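Local coordinates for protein N-acetylglucosamine-6-phosphate deacetylase (Mycobacterium smegmatis, PDB 6FV4) that probably hydrolyses the acetamide of N-acetylglucosamine-6-phosphate, releasing acetate and glucosamine-6-phosphate, as a metal-dependent amidohydrolase of amino-sugar metabolism, at residues L117-R128 with R165-V174; V256-R267 with V327-G336. The protein carries 1 engineered substitution. One frame throughout, in Å; residues are numbered along the deposited sequence.

In the fold
Interaction 1 (117-128 with 165-174) and interaction 2 (256-267 with 327-336) lie on opposite sides of the subunit's centre, their own centres 33 Å apart and their nearest atoms about 20 Å from one another, so they do not touch. They illustrate two quite different forms of helix packing around a catalytic barrel. The first joins two nearly parallel outer helices. Its V174 side chain lies about 14 Å from the bound zinc ion and about 10 Å from that of the metal ligand E138. The second, where the helices cross steeply, reaches closer: the D257 side chain is about 11 Å from zinc, and the same segment holds H260, a predicted substrate-binding residue, and borders the second subunit.

Interaction 1: L117-R128 with R165-V174; sequences LRQVSGLARQVR and RVLDAGEGTV
L117, V120 and A124 pack against V166, A169 and G170 in a nearly parallel helix-helix contact on the outside of the barrel. The segment axes approach to 8.5 Å and cross at -26°. Small residues allow this closeness: the CA atoms of A124 and G170 are 5.4 Å apart. At one end, L117 CD2 reaches A169 CB at 3.7 Å and also meets V166. V120 holds CG1 anti to its backbone N (chi1 164°), which brings that methyl to 3.6 Å from G170 N, while CG2 meets V166 CG1.

In the (beta/alpha)8-type barrel of the amidohydrolases, these two helices follow strands 104-109 and 134-138; V120 and V166 both also touch L137 of strand 134-138. Helix 160-170 gives way to a type I' turn, G170 to T173, whose second residue, E171, has positive phi. T173 OG1 donates to G170 O over 2.7 Å and T173 N donates to the same oxygen, two bonds that fix the turn. Beside them A124 CB sits 3.3 Å from T173 OG1, and the T173 and V127 side chains pass each other in opposite directions, methyl against methyl.

Polar groups line the solvent side. The E171 carboxylate lies over a face of the R128 guanidinium, the planes 23° apart, in a long salt bridge (NH1 to OE2, 3.6 Å) with no N-H aimed at the oxygen. The directed bonds pass through water: one molecule accepts from R128 NH1 and donates to both E171 OE2 and A169 O, and another links S121 OG with A169 O.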
loop_
_atom_site.group_PDB
_atom_site.type_symbol
_atom_site.label_atom_id
_atom_site.label_comp_id
_atom_site.label_asym_id
_atom_site.label_seq_id
_atom_site.Cartn_x
_atom_site.Cartn_y
_atom_site.Cartn_z
ATOM N N LEU B 117 5.469 -29.946 -22.989
ATOM C CA LEU B 117 5.216 -29.799 -24.419
ATOM C C LEU B 117 3.895 -30.440 -24.823
ATOM O O LEU B 117 3.149 -29.874 -25.633
ATOM C CB LEU B 117 6.374 -30.393 -25.220
ATOM C CG LEU B 117 7.624 -29.520 -25.264
ATOM C CD1 LEU B 117 8.806 -30.291 -25.869
ATOM C CD2 LEU B 117 7.356 -28.251 -26.052
ATOM N N ARG B 118 3.586 -31.619 -24.274
ATOM C CA ARG B 118 2.310 -32.269 -24.569
ATOM C C ARG B 118 1.135 -31.425 -24.076
ATOM O O ARG B 118 0.147 -31.228 -24.798
ATOM C CB ARG B 118 2.278 -33.663 -23.935
ATOM C CG ARG B 118 0.871 -34.264 -23.770
ATOM C CD ARG B 118 0.862 -35.549 -22.921
ATOM N NE ARG B 118 1.382 -35.347 -21.569
ATOM C CZ ARG B 118 0.663 -34.887 -20.548
ATOM N NH1 ARG B 118 -0.623 -34.581 -20.714
ATOM N NH2 ARG B 118 1.228 -34.719 -19.358
ATOM N N GLN B 119 1.225 -30.914 -22.843
ATOM C CA GLN B 119 0.142 -30.102 -22.295
ATOM C C GLN B 119 -0.067 -28.843 -23.124
ATOM O O GLN B 119 -1.200 -28.501 -23.480
ATOM C CB GLN B 119 0.444 -29.752 -20.838
ATOM C CG GLN B 119 0.421 -30.945 -19.908
ATOM C CD GLN B 119 0.986 -30.618 -18.534
ATOM O OE1 GLN B 119 1.355 -29.483 -18.263
ATOM N NE2 GLN B 119 1.051 -31.614 -17.660
ATOM N N VAL B 120 1.023 -28.141 -23.449
ATOM C CA VAL B 120 0.917 -26.931 -24.261
ATOM C C VAL B 120 0.312 -27.252 -25.622
ATOM O O VAL B 120 -0.630 -26.582 -26.069
ATOM C CB VAL B 120 2.290 -26.249 -24.386
ATOM C CG1 VAL B 120 2.297 -25.235 -25.526
ATOM C CG2 VAL B 120 2.642 -25.544 -23.067
ATOM N N SER B 121 0.824 -28.298 -26.291
ATOM C CA SER B 121 0.285 -28.697 -27.590
ATOM C C SER B 121 -1.211 -28.973 -27.519
ATOM O O SER B 121 -1.981 -28.502 -28.365
ATOM C CB SER B 121 1.016 -29.941 -28.116
ATOM O OG SER B 121 2.316 -29.621 -28.562
ATOM N N GLY B 122 -1.642 -29.744 -26.515
ATOM C CA GLY B 122 -3.060 -30.058 -26.388
ATOM C C GLY B 122 -3.933 -28.862 -26.037
ATOM O O GLY B 122 -5.069 -28.747 -26.517
ATOM N N LEU B 123 -3.444 -27.968 -25.170
ATOM C CA LEU B 123 -4.266 -26.806 -24.841
ATOM C C LEU B 123 -4.325 -25.825 -26.011
ATOM O O LEU B 123 -5.344 -25.149 -26.200
ATOM C CB LEU B 123 -3.742 -26.103 -23.576
ATOM C CG LEU B 123 -4.055 -26.679 -22.193
ATOM C CD1 LEU B 123 -3.593 -25.711 -21.079
ATOM C CD2 LEU B 123 -5.543 -26.969 -22.041
ATOM N N ALA B 124 -3.252 -25.729 -26.804
ATOM C CA ALA B 124 -3.272 -24.834 -27.963
ATOM C C ALA B 124 -4.398 -25.202 -28.928
ATOM O O ALA B 124 -4.996 -24.327 -29.559
ATOM C CB ALA B 124 -1.924 -24.877 -28.687
ATOM N N ARG B 125 -4.707 -26.493 -29.045
ATOM C CA ARG B 125 -5.817 -26.912 -29.898
ATOM C C ARG B 125 -7.153 -26.428 -29.339
ATOM O O ARG B 125 -8.062 -26.047 -30.093
ATOM C CB ARG B 125 -5.801 -28.437 -30.051
ATOM C CG ARG B 125 -6.953 -28.982 -30.875
ATOM C CD ARG B 125 -6.838 -30.504 -31.083
ATOM N NE ARG B 125 -8.162 -31.047 -31.358
ATOM C CZ ARG B 125 -8.963 -31.536 -30.420
ATOM N NH1 ARG B 125 -8.548 -31.574 -29.158
ATOM N NH2 ARG B 125 -10.170 -31.994 -30.740
ATOM N N GLN B 126 -7.295 -26.418 -28.018
ATOM C CA GLN B 126 -8.532 -25.889 -27.451
ATOM C C GLN B 126 -8.591 -24.365 -27.490
ATOM O O GLN B 126 -9.689 -23.802 -27.561
ATOM C CB GLN B 126 -8.714 -26.420 -26.036
ATOM C CG GLN B 126 -9.245 -27.852 -26.053
ATOM C CD GLN B 126 -8.656 -28.683 -24.965
ATOM O OE1 GLN B 126 -8.026 -28.157 -24.050
ATOM N NE2 GLN B 126 -8.861 -29.990 -25.036
ATOM N N VAL B 127 -7.449 -23.676 -27.464
ATOM C CA VAL B 127 -7.449 -22.250 -27.807
ATOM C C VAL B 127 -7.999 -22.041 -29.219
ATOM O O VAL B 127 -8.898 -21.217 -29.445
ATOM C CB VAL B 127 -6.034 -21.659 -27.664
ATOM C CG1 VAL B 127 -6.053 -20.151 -27.987
ATOM C CG2 VAL B 127 -5.501 -21.875 -26.243
ATOM N N ARG B 128 -7.463 -22.791 -30.196
ATOM C CA ARG B 128 -7.921 -22.647 -31.577
ATOM C C ARG B 128 -9.387 -23.025 -31.724
ATOM O O ARG B 128 -10.105 -22.417 -32.525
ATOM C CB ARG B 128 -7.037 -23.479 -32.519
ATOM C CG ARG B 128 -5.682 -22.831 -32.779
ATOM C CD ARG B 128 -4.839 -23.583 -33.810
ATOM N NE ARG B 128 -4.398 -24.886 -33.325
ATOM C CZ ARG B 128 -3.278 -25.100 -32.645
ATOM N NH1 ARG B 128 -2.475 -24.086 -32.336
ATOM N NH2 ARG B 128 -2.974 -26.328 -32.254
ATOM N N ARG B 165 11.202 -23.835 -27.586
ATOM C CA ARG B 165 10.490 -25.063 -27.939
ATOM C C ARG B 165 9.060 -25.055 -27.413
ATOM O O ARG B 165 8.131 -25.486 -28.108
ATOM C CB ARG B 165 11.243 -26.272 -27.395
ATOM C CG ARG B 165 12.575 -26.519 -28.084
ATOM C CD ARG B 165 13.116 -27.863 -27.686
ATOM N NE ARG B 165 13.485 -27.928 -26.276
ATOM C CZ ARG B 165 14.703 -27.668 -25.814
ATOM N NH1 ARG B 165 15.662 -27.305 -26.654
ATOM N NH2 ARG B 165 14.959 -27.754 -24.515
ATOM N N VAL B 166 8.865 -24.567 -26.179
ATOM C CA VAL B 166 7.526 -24.523 -25.604
ATOM C C VAL B 166 6.676 -23.487 -26.319
ATOM O O VAL B 166 5.502 -23.734 -26.623
ATOM C CB VAL B 166 7.605 -24.258 -24.090
ATOM C CG1 VAL B 166 6.224 -23.937 -23.537
ATOM C CG2 VAL B 166 8.191 -25.467 -23.392
ATOM N N LEU B 167 7.245 -22.311 -26.604
ATOM C CA LEU B 167 6.496 -21.295 -27.337
ATOM C C LEU B 167 6.178 -21.756 -28.758
ATOM O O LEU B 167 5.097 -21.461 -29.284
ATOM C CB LEU B 167 7.270 -19.976 -27.368
ATOM C CG LEU B 167 7.434 -19.209 -26.043
ATOM C CD1 LEU B 167 7.987 -17.831 -26.301
ATOM C CD2 LEU B 167 6.133 -19.129 -25.295
ATOM N N ASP B 168 7.113 -22.457 -29.405
ATOM C CA ASP B 168 6.818 -23.011 -30.723
ATOM C C ASP B 168 5.630 -23.959 -30.652
ATOM O O ASP B 168 4.700 -23.866 -31.458
ATOM C CB ASP B 168 8.049 -23.722 -31.287
ATOM C CG ASP B 168 9.140 -22.753 -31.705
ATOM O OD1 ASP B 168 8.880 -21.524 -31.730
ATOM O OD2 ASP B 168 10.268 -23.225 -31.978
ATOM N N ALA B 169 5.630 -24.857 -29.659
ATOM C CA ALA B 169 4.546 -25.827 -29.521
ATOM C C ALA B 169 3.179 -25.157 -29.379
ATOM O O ALA B 169 2.161 -25.735 -29.775
ATOM C CB ALA B 169 4.828 -26.740 -28.326
ATOM N N GLY B 170 3.127 -23.941 -28.824
ATOM C CA GLY B 170 1.850 -23.275 -28.655
ATOM C C GLY B 170 1.312 -22.519 -29.856
ATOM O O GLY B 170 0.130 -22.161 -29.864
ATOM N N GLU B 171 2.141 -22.258 -30.867
ATOM C CA GLU B 171 1.704 -21.530 -32.060
ATOM C C GLU B 171 1.020 -20.224 -31.680
ATOM O O GLU B 171 -0.022 -19.848 -32.225
ATOM C CB GLU B 171 0.794 -22.392 -32.944
ATOM C CG GLU B 171 1.516 -23.502 -33.685
ATOM C CD GLU B 171 0.553 -24.411 -34.444
ATOM O OE1 GLU B 171 -0.067 -23.965 -35.442
ATOM O OE2 GLU B 171 0.392 -25.566 -34.002
ATOM N N GLY B 172 1.620 -19.517 -30.728
ATOM C CA GLY B 172 1.135 -18.217 -30.346
ATOM C C GLY B 172 0.070 -18.212 -29.278
ATOM O O GLY B 172 -0.378 -17.127 -28.901
ATOM N N THR B 173 -0.341 -19.377 -28.763
ATOM C CA THR B 173 -1.413 -19.437 -27.774
ATOM C C THR B 173 -0.930 -19.307 -26.332
ATOM O O THR B 173 -1.766 -19.214 -25.433
ATOM C CB THR B 173 -2.203 -20.748 -27.903
ATOM O OG1 THR B 173 -1.346 -21.857 -27.585
ATOM C CG2 THR B 173 -2.723 -20.903 -29.323
ATOM N N VAL B 174 0.378 -19.329 -26.080
ATOM C CA VAL B 174 0.885 -19.110 -24.729
ATOM C C VAL B 174 0.908 -17.604 -24.501
ATOM O O VAL B 174 1.633 -16.873 -25.183
ATOM C CB VAL B 174 2.270 -19.734 -24.512
ATOM C CG1 VAL B 174 2.814 -19.291 -23.139
ATOM C CG2 VAL B 174 2.185 -21.259 -24.555
HETATM O O HOH W 1 2.084 -28.203 -31.465
HETATM O O HOH W 2 -2.443 -21.097 -33.054
HETATM O O HOH W 3 -0.245 -25.506 -31.337
#

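Interaction 2: V256-R267 with V327-G336; sequences VDGVHVAPAIYR and VFRLAVAHCG
R267 and H334 meet on the outside of the (beta/alpha)8-type barrel of the amidohydrolases, where segments 263-267 and 327-334 cross steeply, at -76°; the first belongs to helix 263-273, which follows barrel strand 251-255, the second to helix 324-334. From CB, the R267 chain sets out with chi1 at -96°, well away from a staggered value, and CG rests tightly against H334 O at 3.0 Å. CD lies near H334 O and C335 O. A bend at chi3 (-48°) folds the guanidinium back, and NH1 donates to the same H334 O over 3.0 Å. On the second subunit, NE forms a salt bridge with E246 and NH2 a weak hydrogen bond with the Y209 hydroxyl, tying the H334 carbonyl to the dimer interface.

Alongside, Y266 CE2 touches C335 CB at 3.7 Å and its hydroxyl, hydrogen-bonded to Q349, abuts A331 CB. V256 O is buried without a hydrogen-bonding partner, though V327 CA offers it a C-H contact. L330 CD1 packs on D257 O; D257 OD1 accepts from the backbone N of V259 (Asx turn) and H260 (Asx motif), and OD2 from H260 ND1. Over the H334 imidazole face, P263 CB makes a CH-pi contact, 3.9 Å from the H334 ring centroid.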
loop_
_atom_site.group_PDB
_atom_site.type_symbol
_atom_site.label_atom_id
_atom_site.label_comp_id
_atom_site.label_asym_id
_atom_site.label_seq_id
_atom_site.Cartn_x
_atom_site.Cartn_y
_atom_site.Cartn_z
ATOM N N VAL B 256 -9.121 -12.904 -4.390
ATOM C CA VAL B 256 -10.000 -12.376 -3.349
ATOM C C VAL B 256 -11.148 -13.351 -3.127
ATOM O O VAL B 256 -12.298 -13.081 -3.495
ATOM C CB VAL B 256 -10.498 -10.973 -3.726
ATOM C CG1 VAL B 256 -11.146 -10.290 -2.535
ATOM C CG2 VAL B 256 -9.315 -10.140 -4.210
ATOM N N ASP B 257 -10.831 -14.516 -2.563
ATOM C CA ASP B 257 -11.843 -15.462 -2.120
ATOM C C ASP B 257 -12.078 -15.399 -0.615
ATOM O O ASP B 257 -12.878 -16.177 -0.097
ATOM C CB ASP B 257 -11.464 -16.895 -2.540
ATOM C CG ASP B 257 -10.138 -17.354 -1.944
ATOM O OD1 ASP B 257 -9.486 -16.536 -1.264
ATOM O OD2 ASP B 257 -9.754 -18.533 -2.156
ATOM N N GLY B 258 -11.417 -14.481 0.092
ATOM C CA GLY B 258 -11.514 -14.396 1.535
ATOM C C GLY B 258 -10.512 -15.246 2.287
ATOM O O GLY B 258 -10.373 -15.077 3.506
ATOM N N VAL B 259 -9.794 -16.132 1.597
ATOM C CA VAL B 259 -8.904 -17.100 2.223
ATOM C C VAL B 259 -7.444 -16.814 1.898
ATOM O O VAL B 259 -6.568 -16.979 2.747
ATOM C CB VAL B 259 -9.288 -18.534 1.792
ATOM C CG1 VAL B 259 -8.247 -19.547 2.254
ATOM C CG2 VAL B 259 -10.660 -18.900 2.329
ATOM N N HIS B 260 -7.157 -16.411 0.670
ATOM C CA HIS B 260 -5.767 -16.297 0.257
ATOM C C HIS B 260 -5.120 -15.018 0.768
ATOM O O HIS B 260 -3.921 -15.018 1.072
ATOM C CB HIS B 260 -5.679 -16.394 -1.267
ATOM C CG HIS B 260 -5.738 -17.799 -1.764
ATOM N ND1 HIS B 260 -6.919 -18.506 -1.853
ATOM C CD2 HIS B 260 -4.760 -18.648 -2.153
ATOM C CE1 HIS B 260 -6.665 -19.728 -2.281
ATOM N NE2 HIS B 260 -5.363 -19.839 -2.475
ATOM N N VAL B 261 -5.881 -13.926 0.850
ATOM C CA VAL B 261 -5.396 -12.675 1.417
ATOM C C VAL B 261 -6.535 -12.076 2.229
ATOM O O VAL B 261 -7.712 -12.239 1.887
ATOM C CB VAL B 261 -4.903 -11.668 0.326
ATOM C CG1 VAL B 261 -3.791 -12.260 -0.525
ATOM C CG2 VAL B 261 -6.043 -11.218 -0.576
ATOM N N ALA B 262 -6.187 -11.374 3.312
ATOM C CA ALA B 262 -7.211 -10.726 4.117
ATOM C C ALA B 262 -7.918 -9.651 3.291
ATOM O O ALA B 262 -7.282 -8.994 2.463
ATOM C CB ALA B 262 -6.595 -10.102 5.375
ATOM N N PRO B 263 -9.231 -9.472 3.459
ATOM C CA PRO B 263 -9.925 -8.386 2.732
ATOM C C PRO B 263 -9.247 -7.025 2.844
ATOM O O PRO B 263 -9.263 -6.255 1.875
ATOM C CB PRO B 263 -11.313 -8.376 3.383
ATOM C CG PRO B 263 -11.520 -9.836 3.784
ATOM C CD PRO B 263 -10.163 -10.339 4.203
ATOM N N ALA B 264 -8.652 -6.703 4.001
ATOM C CA ALA B 264 -7.999 -5.399 4.161
ATOM C C ALA B 264 -6.709 -5.306 3.349
ATOM O O ALA B 264 -6.298 -4.205 2.959
ATOM C CB ALA B 264 -7.721 -5.113 5.639
ATOM N N ILE B 265 -6.065 -6.438 3.075
ATOM C CA ILE B 265 -4.931 -6.437 2.154
ATOM C C ILE B 265 -5.392 -6.085 0.748
ATOM O O ILE B 265 -4.720 -5.329 0.035
ATOM C CB ILE B 265 -4.201 -7.791 2.171
ATOM C CG1 ILE B 265 -3.597 -8.061 3.554
ATOM C CG2 ILE B 265 -3.095 -7.810 1.125
ATOM C CD1 ILE B 265 -2.456 -7.120 3.908
ATOM N N TYR B 266 -6.545 -6.623 0.328
ATOM C CA TYR B 266 -7.091 -6.284 -0.986
ATOM C C TYR B 266 -7.436 -4.795 -1.071
ATOM O O TYR B 266 -7.239 -4.157 -2.116
ATOM C CB TYR B 266 -8.324 -7.143 -1.271
ATOM C CG TYR B 266 -9.276 -6.539 -2.280
ATOM C CD1 TYR B 266 -8.975 -6.558 -3.645
ATOM C CD2 TYR B 266 -10.473 -5.959 -1.878
ATOM C CE1 TYR B 266 -9.840 -5.992 -4.577
ATOM C CE2 TYR B 266 -11.346 -5.393 -2.798
ATOM C CZ TYR B 266 -11.025 -5.419 -4.149
ATOM O OH TYR B 266 -11.877 -4.865 -5.076
ATOM N N ARG B 267 -7.977 -4.238 0.012
ATOM C CA ARG B 267 -8.248 -2.798 0.074
ATOM C C ARG B 267 -6.959 -1.988 0.033
ATOM O O ARG B 267 -6.865 -0.987 -0.686
ATOM C CB ARG B 267 -9.025 -2.466 1.353
ATOM C CG ARG B 267 -10.514 -2.374 1.198
ATOM C CD ARG B 267 -11.168 -1.622 2.385
ATOM N NE ARG B 267 -10.718 -2.094 3.702
ATOM C CZ ARG B 267 -11.183 -3.176 4.322
ATOM N NH1 ARG B 267 -12.108 -3.938 3.746
ATOM N NH2 ARG B 267 -10.718 -3.509 5.523
ATOM N N VAL B 327 -15.510 -13.991 -6.503
ATOM C CA VAL B 327 -14.512 -12.965 -6.214
ATOM C C VAL B 327 -15.051 -11.578 -6.553
ATOM O O VAL B 327 -14.762 -10.602 -5.843
ATOM C CB VAL B 327 -13.184 -13.250 -6.933
ATOM C CG1 VAL B 327 -12.668 -14.650 -6.565
ATOM C CG2 VAL B 327 -13.336 -13.099 -8.418
ATOM N N PHE B 328 -15.854 -11.472 -7.622
ATOM C CA PHE B 328 -16.510 -10.206 -7.949
ATOM C C PHE B 328 -17.359 -9.716 -6.778
ATOM O O PHE B 328 -17.268 -8.550 -6.368
ATOM C CB PHE B 328 -17.376 -10.378 -9.199
ATOM C CG PHE B 328 -18.047 -9.099 -9.676
ATOM C CD1 PHE B 328 -17.372 -8.205 -10.494
ATOM C CD2 PHE B 328 -19.354 -8.806 -9.316
ATOM C CE1 PHE B 328 -17.997 -7.031 -10.954
ATOM C CE2 PHE B 328 -19.976 -7.635 -9.760
ATOM C CZ PHE B 328 -19.293 -6.749 -10.578
ATOM N N ARG B 329 -18.204 -10.596 -6.242
ATOM C CA ARG B 329 -19.098 -10.225 -5.150
ATOM C C ARG B 329 -18.313 -9.893 -3.886
ATOM O O ARG B 329 -18.660 -8.950 -3.167
ATOM C CB ARG B 329 -20.093 -11.365 -4.920
ATOM C CG ARG B 329 -21.167 -11.139 -3.883
ATOM C CD ARG B 329 -22.240 -12.251 -3.941
ATOM N NE ARG B 329 -21.682 -13.592 -4.142
ATOM C CZ ARG B 329 -21.889 -14.357 -5.216
ATOM N NH1 ARG B 329 -22.656 -13.932 -6.218
ATOM N NH2 ARG B 329 -21.328 -15.559 -5.291
ATOM N N LEU B 330 -17.228 -10.632 -3.612
ATOM C CA LEU B 330 -16.378 -10.296 -2.468
ATOM C C LEU B 330 -15.608 -8.998 -2.706
ATOM O O LEU B 330 -15.420 -8.197 -1.781
ATOM C CB LEU B 330 -15.420 -11.454 -2.170
ATOM C CG LEU B 330 -16.060 -12.645 -1.450
ATOM C CD1 LEU B 330 -15.108 -13.836 -1.317
ATOM C CD2 LEU B 330 -16.583 -12.182 -0.057
ATOM N N ALA B 331 -15.157 -8.766 -3.937
ATOM C CA ALA B 331 -14.515 -7.496 -4.266
ATOM C C ALA B 331 -15.447 -6.315 -3.995
ATOM O O ALA B 331 -15.027 -5.301 -3.424
ATOM C CB ALA B 331 -14.065 -7.505 -5.732
ATOM N N VAL B 332 -16.716 -6.425 -4.404
ATOM C CA VAL B 332 -17.673 -5.338 -4.187
ATOM C C VAL B 332 -17.930 -5.153 -2.692
ATOM O O VAL B 332 -18.105 -4.027 -2.203
ATOM C CB VAL B 332 -18.985 -5.617 -4.947
ATOM C CG1 VAL B 332 -20.034 -4.550 -4.615
ATOM C CG2 VAL B 332 -18.761 -5.692 -6.464
ATOM N N ALA B 333 -17.952 -6.254 -1.944
ATOM C CA ALA B 333 -18.286 -6.185 -0.525
ATOM C C ALA B 333 -17.141 -5.605 0.293
ATOM O O ALA B 333 -17.372 -4.877 1.272
ATOM C CB ALA B 333 -18.656 -7.576 -0.024
ATOM N N HIS B 334 -15.901 -5.903 -0.087
ATOM C CA HIS B 334 -14.759 -5.586 0.753
ATOM C C HIS B 334 -13.902 -4.439 0.245
ATOM O O HIS B 334 -12.882 -4.139 0.868
ATOM C CB HIS B 334 -13.889 -6.829 0.941
ATOM C CG HIS B 334 -14.553 -7.911 1.732
ATOM N ND1 HIS B 334 -14.965 -7.736 3.036
ATOM C CD2 HIS B 334 -14.877 -9.183 1.403
ATOM C CE1 HIS B 334 -15.519 -8.851 3.475
ATOM N NE2 HIS B 334 -15.471 -9.749 2.505
ATOM N N CYS B 335 -14.268 -3.779 -0.851
ATOM C CA CYS B 335 -13.396 -2.700 -1.294
ATOM C C CYS B 335 -13.603 -1.412 -0.495
ATOM O O CYS B 335 -12.787 -0.496 -0.616
ATOM C CB CYS B 335 -13.579 -2.419 -2.788
ATOM S SG CYS B 335 -15.184 -1.756 -3.227
ATOM N N GLY B 336 -14.646 -1.332 0.321
ATOM C CA GLY B 336 -14.839 -0.172 1.170
ATOM C C GLY B 336 -15.381 1.052 0.471
ATOM O O GLY B 336 -15.294 2.160 1.025
HETATM O O HOH W 4 -9.497 0.405 -1.397
#